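Local coordinates for uncharacterized protein AF_1382 (Archaeoglobus fulgidus, PDB 3O3K), which is of unknown function but has a winged-helix-like fold, consistent with a role in binding DNA, at residues D30-Y35 against G66-I71. Sequence-based numbering, arbitrary orientation.
Sequences DVYIQY and GRTKII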
ATOM      1  N   ASP A  30      -8.246  12.315 -21.014  1.00 48.61           N
ATOM      2  CA  ASP A  30      -8.256  10.902 -21.315  1.00 46.56           C
ATOM      3  C   ASP A  30      -6.862  10.454 -20.924  1.00 44.55           C
ATOM      4  O   ASP A  30      -5.895  11.155 -21.192  1.00 41.85           O
ATOM      5  CB  ASP A  30      -8.456  10.661 -22.810  1.00 46.98           C
ATOM      6  CG  ASP A  30      -9.915  10.597 -23.210  1.00 48.51           C
ATOM      7  OD1 ASP A  30     -10.751  10.176 -22.393  1.00 48.88           O
ATOM      8  OD2 ASP A  30     -10.225  10.969 -24.356  1.00 49.67           O
ATOM      9  N   VAL A  31      -6.753   9.303 -20.278  1.00 42.45           N
ATOM     10  CA  VAL A  31      -5.451   8.816 -19.851  1.00 40.77           C
ATOM     11  C   VAL A  31      -4.830   7.901 -20.894  1.00 41.09           C
ATOM     12  O   VAL A  31      -5.262   6.773 -21.083  1.00 41.16           O
ATOM     13  CB  VAL A  31      -5.524   8.094 -18.502  1.00 38.84           C
ATOM     14  CG1 VAL A  31      -4.136   7.723 -18.042  1.00 37.44           C
ATOM     15  CG2 VAL A  31      -6.202   8.970 -17.479  1.00 35.73           C
ATOM     16  N   TYR A  32      -3.812   8.400 -21.577  1.00 41.21           N
ATOM     17  CA  TYR A  32      -3.159   7.616 -22.611  1.00 42.14           C
ATOM     18  C   TYR A  32      -1.952   6.963 -21.925  1.00 42.28           C
ATOM     19  O   TYR A  32      -1.308   7.584 -21.066  1.00 40.64           O
ATOM     20  CB  TYR A  32      -2.736   8.547 -23.764  1.00 43.20           C
ATOM     21  CG  TYR A  32      -3.895   9.296 -24.433  1.00 45.16           C
ATOM     22  CD1 TYR A  32      -4.798   8.630 -25.258  1.00 46.36           C
ATOM     23  CD2 TYR A  32      -4.059  10.674 -24.265  1.00 46.88           C
ATOM     24  CE1 TYR A  32      -5.843   9.309 -25.913  1.00 47.83           C
ATOM     25  CE2 TYR A  32      -5.107  11.377 -24.918  1.00 48.59           C
ATOM     26  CZ  TYR A  32      -5.994  10.682 -25.746  1.00 49.60           C
ATOM     27  OH  TYR A  32      -7.008  11.352 -26.434  1.00 51.32           O
ATOM     28  N   ILE A  33      -1.648   5.717 -22.289  1.00 42.51           N
ATOM     29  CA  ILE A  33      -0.536   5.003 -21.662  1.00 44.10           C
ATOM     30  C   ILE A  33       0.824   5.653 -21.894  1.00 45.10           C
ATOM     31  O   ILE A  33       1.755   5.460 -21.109  1.00 44.44           O
ATOM     32  CB  ILE A  33      -0.483   3.523 -22.131  1.00 44.72           C
ATOM     33  CG1 ILE A  33       0.545   2.753 -21.294  1.00 44.97           C
ATOM     34  CG2 ILE A  33      -0.167   3.453 -23.625  1.00 43.98           C
ATOM     35  CD1 ILE A  33       0.105   1.336 -20.926  1.00 46.89           C
ATOM     36  N   GLN A  34       0.918   6.435 -22.969  1.00 46.03           N
ATOM     37  CA  GLN A  34       2.146   7.131 -23.340  1.00 47.81           C
ATOM     38  C   GLN A  34       2.426   8.260 -22.364  1.00 47.14           C
ATOM     39  O   GLN A  34       3.579   8.502 -21.989  1.00 47.56           O
ATOM     40  CB  GLN A  34       2.004   7.705 -24.747  1.00 50.22           C
ATOM     41  CG  GLN A  34       1.394   6.725 -25.719  1.00 55.04           C
ATOM     42  CD  GLN A  34       1.160   7.343 -27.073  1.00 58.47           C
ATOM     43  OE1 GLN A  34       0.116   7.986 -27.315  1.00 60.64           O
ATOM     44  NE2 GLN A  34       2.138   7.179 -27.976  1.00 59.28           N
ATOM     45  N   TYR A  35       1.370   8.966 -21.976  1.00 46.18           N
ATOM     46  CA  TYR A  35       1.509  10.044 -21.020  1.00 46.64           C
ATOM     47  C   TYR A  35       1.986   9.455 -19.690  1.00 46.38           C
ATOM     48  O   TYR A  35       2.860  10.023 -19.018  1.00 47.06           O
ATOM     49  CB  TYR A  35       0.179  10.754 -20.811  1.00 47.02           C
ATOM     50  CG  TYR A  35       0.143  11.598 -19.555  1.00 48.85           C
ATOM     51  CD1 TYR A  35       0.634  12.910 -19.543  1.00 49.39           C
ATOM     52  CD2 TYR A  35      -0.385  11.080 -18.377  1.00 49.35           C
ATOM     53  CE1 TYR A  35       0.593  13.685 -18.381  1.00 50.73           C
ATOM     54  CE2 TYR A  35      -0.430  11.832 -17.214  1.00 50.86           C
ATOM     55  CZ  TYR A  35       0.055  13.133 -17.215  1.00 51.88           C
ATOM     56  OH  TYR A  35      -0.027  13.863 -16.046  1.00 52.17           O
ATOM     57  N   GLY A  66      -7.720   3.944 -32.376  1.00 56.57           N
ATOM     58  CA  GLY A  66      -6.719   4.038 -33.427  1.00 55.90           C
ATOM     59  C   GLY A  66      -5.521   3.231 -32.971  1.00 55.32           C
ATOM     60  O   GLY A  66      -5.620   2.027 -32.816  1.00 56.10           O
ATOM     61  N   ARG A  67      -4.397   3.888 -32.716  1.00 55.87           N
ATOM     62  CA  ARG A  67      -3.189   3.191 -32.275  1.00 55.58           C
ATOM     63  C   ARG A  67      -2.782   3.551 -30.850  1.00 55.01           C
ATOM     64  O   ARG A  67      -1.784   3.045 -30.339  1.00 55.10           O
ATOM     65  CB  ARG A  67      -2.039   3.539 -33.213  1.00 58.17           C
ATOM     66  CG  ARG A  67      -2.391   3.376 -34.685  1.00 60.10           C
ATOM     67  CD  ARG A  67      -1.184   3.592 -35.577  1.00 62.96           C
ATOM     68  NE  ARG A  67      -1.516   3.273 -36.961  1.00 65.57           N
ATOM     69  CZ  ARG A  67      -0.621   3.084 -37.923  1.00 66.39           C
ATOM     70  NH1 ARG A  67       0.679   3.184 -37.652  1.00 66.31           N
ATOM     71  NH2 ARG A  67      -1.032   2.777 -39.151  1.00 66.24           N
ATOM     72  N   THR A  68      -3.563   4.424 -30.220  1.00 54.24           N
ATOM     73  CA  THR A  68      -3.297   4.915 -28.866  1.00 53.02           C
ATOM     74  C   THR A  68      -4.136   4.165 -27.821  1.00 52.53           C
ATOM     75  O   THR A  68      -5.348   4.013 -27.980  1.00 52.53           O
ATOM     76  CB  THR A  68      -3.604   6.458 -28.769  1.00 53.52           C
ATOM     77  OG1 THR A  68      -5.013   6.667 -28.590  1.00 54.53           O
ATOM     78  CG2 THR A  68      -3.182   7.182 -30.061  1.00 52.25           C
ATOM     79  N   LYS A  69      -3.498   3.689 -26.755  1.00 51.48           N
ATOM     80  CA  LYS A  69      -4.226   2.959 -25.722  1.00 50.51           C
ATOM     81  C   LYS A  69      -4.693   3.915 -24.626  1.00 48.05           C
ATOM     82  O   LYS A  69      -3.889   4.644 -24.042  1.00 47.28           O
ATOM     83  CB  LYS A  69      -3.354   1.848 -25.110  1.00 52.18           C
ATOM     84  CG  LYS A  69      -4.116   0.936 -24.148  1.00 54.26           C
ATOM     85  CD  LYS A  69      -3.305  -0.270 -23.680  1.00 55.46           C
ATOM     86  CE  LYS A  69      -4.201  -1.218 -22.875  1.00 55.89           C
ATOM     87  NZ  LYS A  69      -3.478  -2.420 -22.378  1.00 57.33           N
ATOM     88  N   ILE A  70      -6.003   3.914 -24.381  1.00 45.19           N
ATOM     89  CA  ILE A  70      -6.620   4.750 -23.358  1.00 42.64           C
ATOM     90  C   ILE A  70      -6.922   3.883 -22.132  1.00 41.66           C
ATOM     91  O   ILE A  70      -7.386   2.749 -22.253  1.00 38.23           O
ATOM     92  CB  ILE A  70      -7.926   5.389 -23.872  1.00 42.30           C
ATOM     93  CG1 ILE A  70      -7.625   6.235 -25.121  1.00 41.28           C
ATOM     94  CG2 ILE A  70      -8.554   6.271 -22.770  1.00 41.24           C
ATOM     95  CD1 ILE A  70      -8.870   6.659 -25.885  1.00 40.93           C
ATOM     96  N   ILE A  71      -6.632   4.425 -20.954  1.00 41.51           N
ATOM     97  CA  ILE A  71      -6.845   3.711 -19.709  1.00 42.42           C
ATOM     98  C   ILE A  71      -7.834   4.464 -18.821  1.00 42.63           C
ATOM     99  O   ILE A  71      -7.683   5.661 -18.573  1.00 42.53           O
ATOM    100  CB  ILE A  71      -5.506   3.542 -18.951  1.00 42.33           C
ATOM    101  CG1 ILE A  71      -4.428   3.027 -19.903  1.00 43.03           C
ATOM    102  CG2 ILE A  71      -5.672   2.544 -17.818  1.00 42.08           C
ATOM    103  CD1 ILE A  71      -3.022   3.202 -19.370  1.00 44.02           C
TER
HETATM  104  O   HOH W   1      -9.327   7.858 -19.692  1.00 27.18           O
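Ile-33, at the start of helix 33-39, meets Ile-71 of strand 68-73 on the side of the small antiparallel sheet turned to the helices, where CD1 of Ile-71 comes within 3.8 Å of CB of Ile-33. With its CG1 anti to the carbonyl carbon (chi1 -48°), Ile-71 carries that methyl across to the neighbouring segment, while the branched CG2 of Ile-33 rests 3.9 Å from CB of Lys-69. Beta-branching favours the extended backbone of Ile-71, whereas Ile-33, already helical, offers a branched apolar surface; both pack on Ile-51 of helix 44-56, and Ile-71 also on Ile-21 of helix 12-25. Two backbone bonds clamp the segments, Ile-71 N to Val-31 O at 2.7 Å and Ile-33 N to Lys-69 O at 3.0 Å, both fairly straight. Strand 31-32 thus joins the edge of hairpin 60-73, a pattern consistent with a winged helix, strands 60-65 and 68-73 forming the wing. Tyr-32 occupies the N-cap position of helix 33-39, directly after the strand. Its ring lies on the other, more open face, alongside Ile-70 and pointing the same way, with CE1 3.6 Å from CG1 of Ile-70. A tyrosine fits here because its carbons shield the isoleucine while its hydroxyl end suits a partly exposed surface. OG1 of Thr-68 approaches the ring obliquely, 3.9 Å from CE1 of Tyr-32, and is hydrogen-bonded to Glu-65 O. At Val-31 a water accepts from its N and donates to O of Ile-71, lying 3.0 Å from each. The extended Lys-69 chain leads away from segment 30-35 to Trp-48, a cation-pi partner.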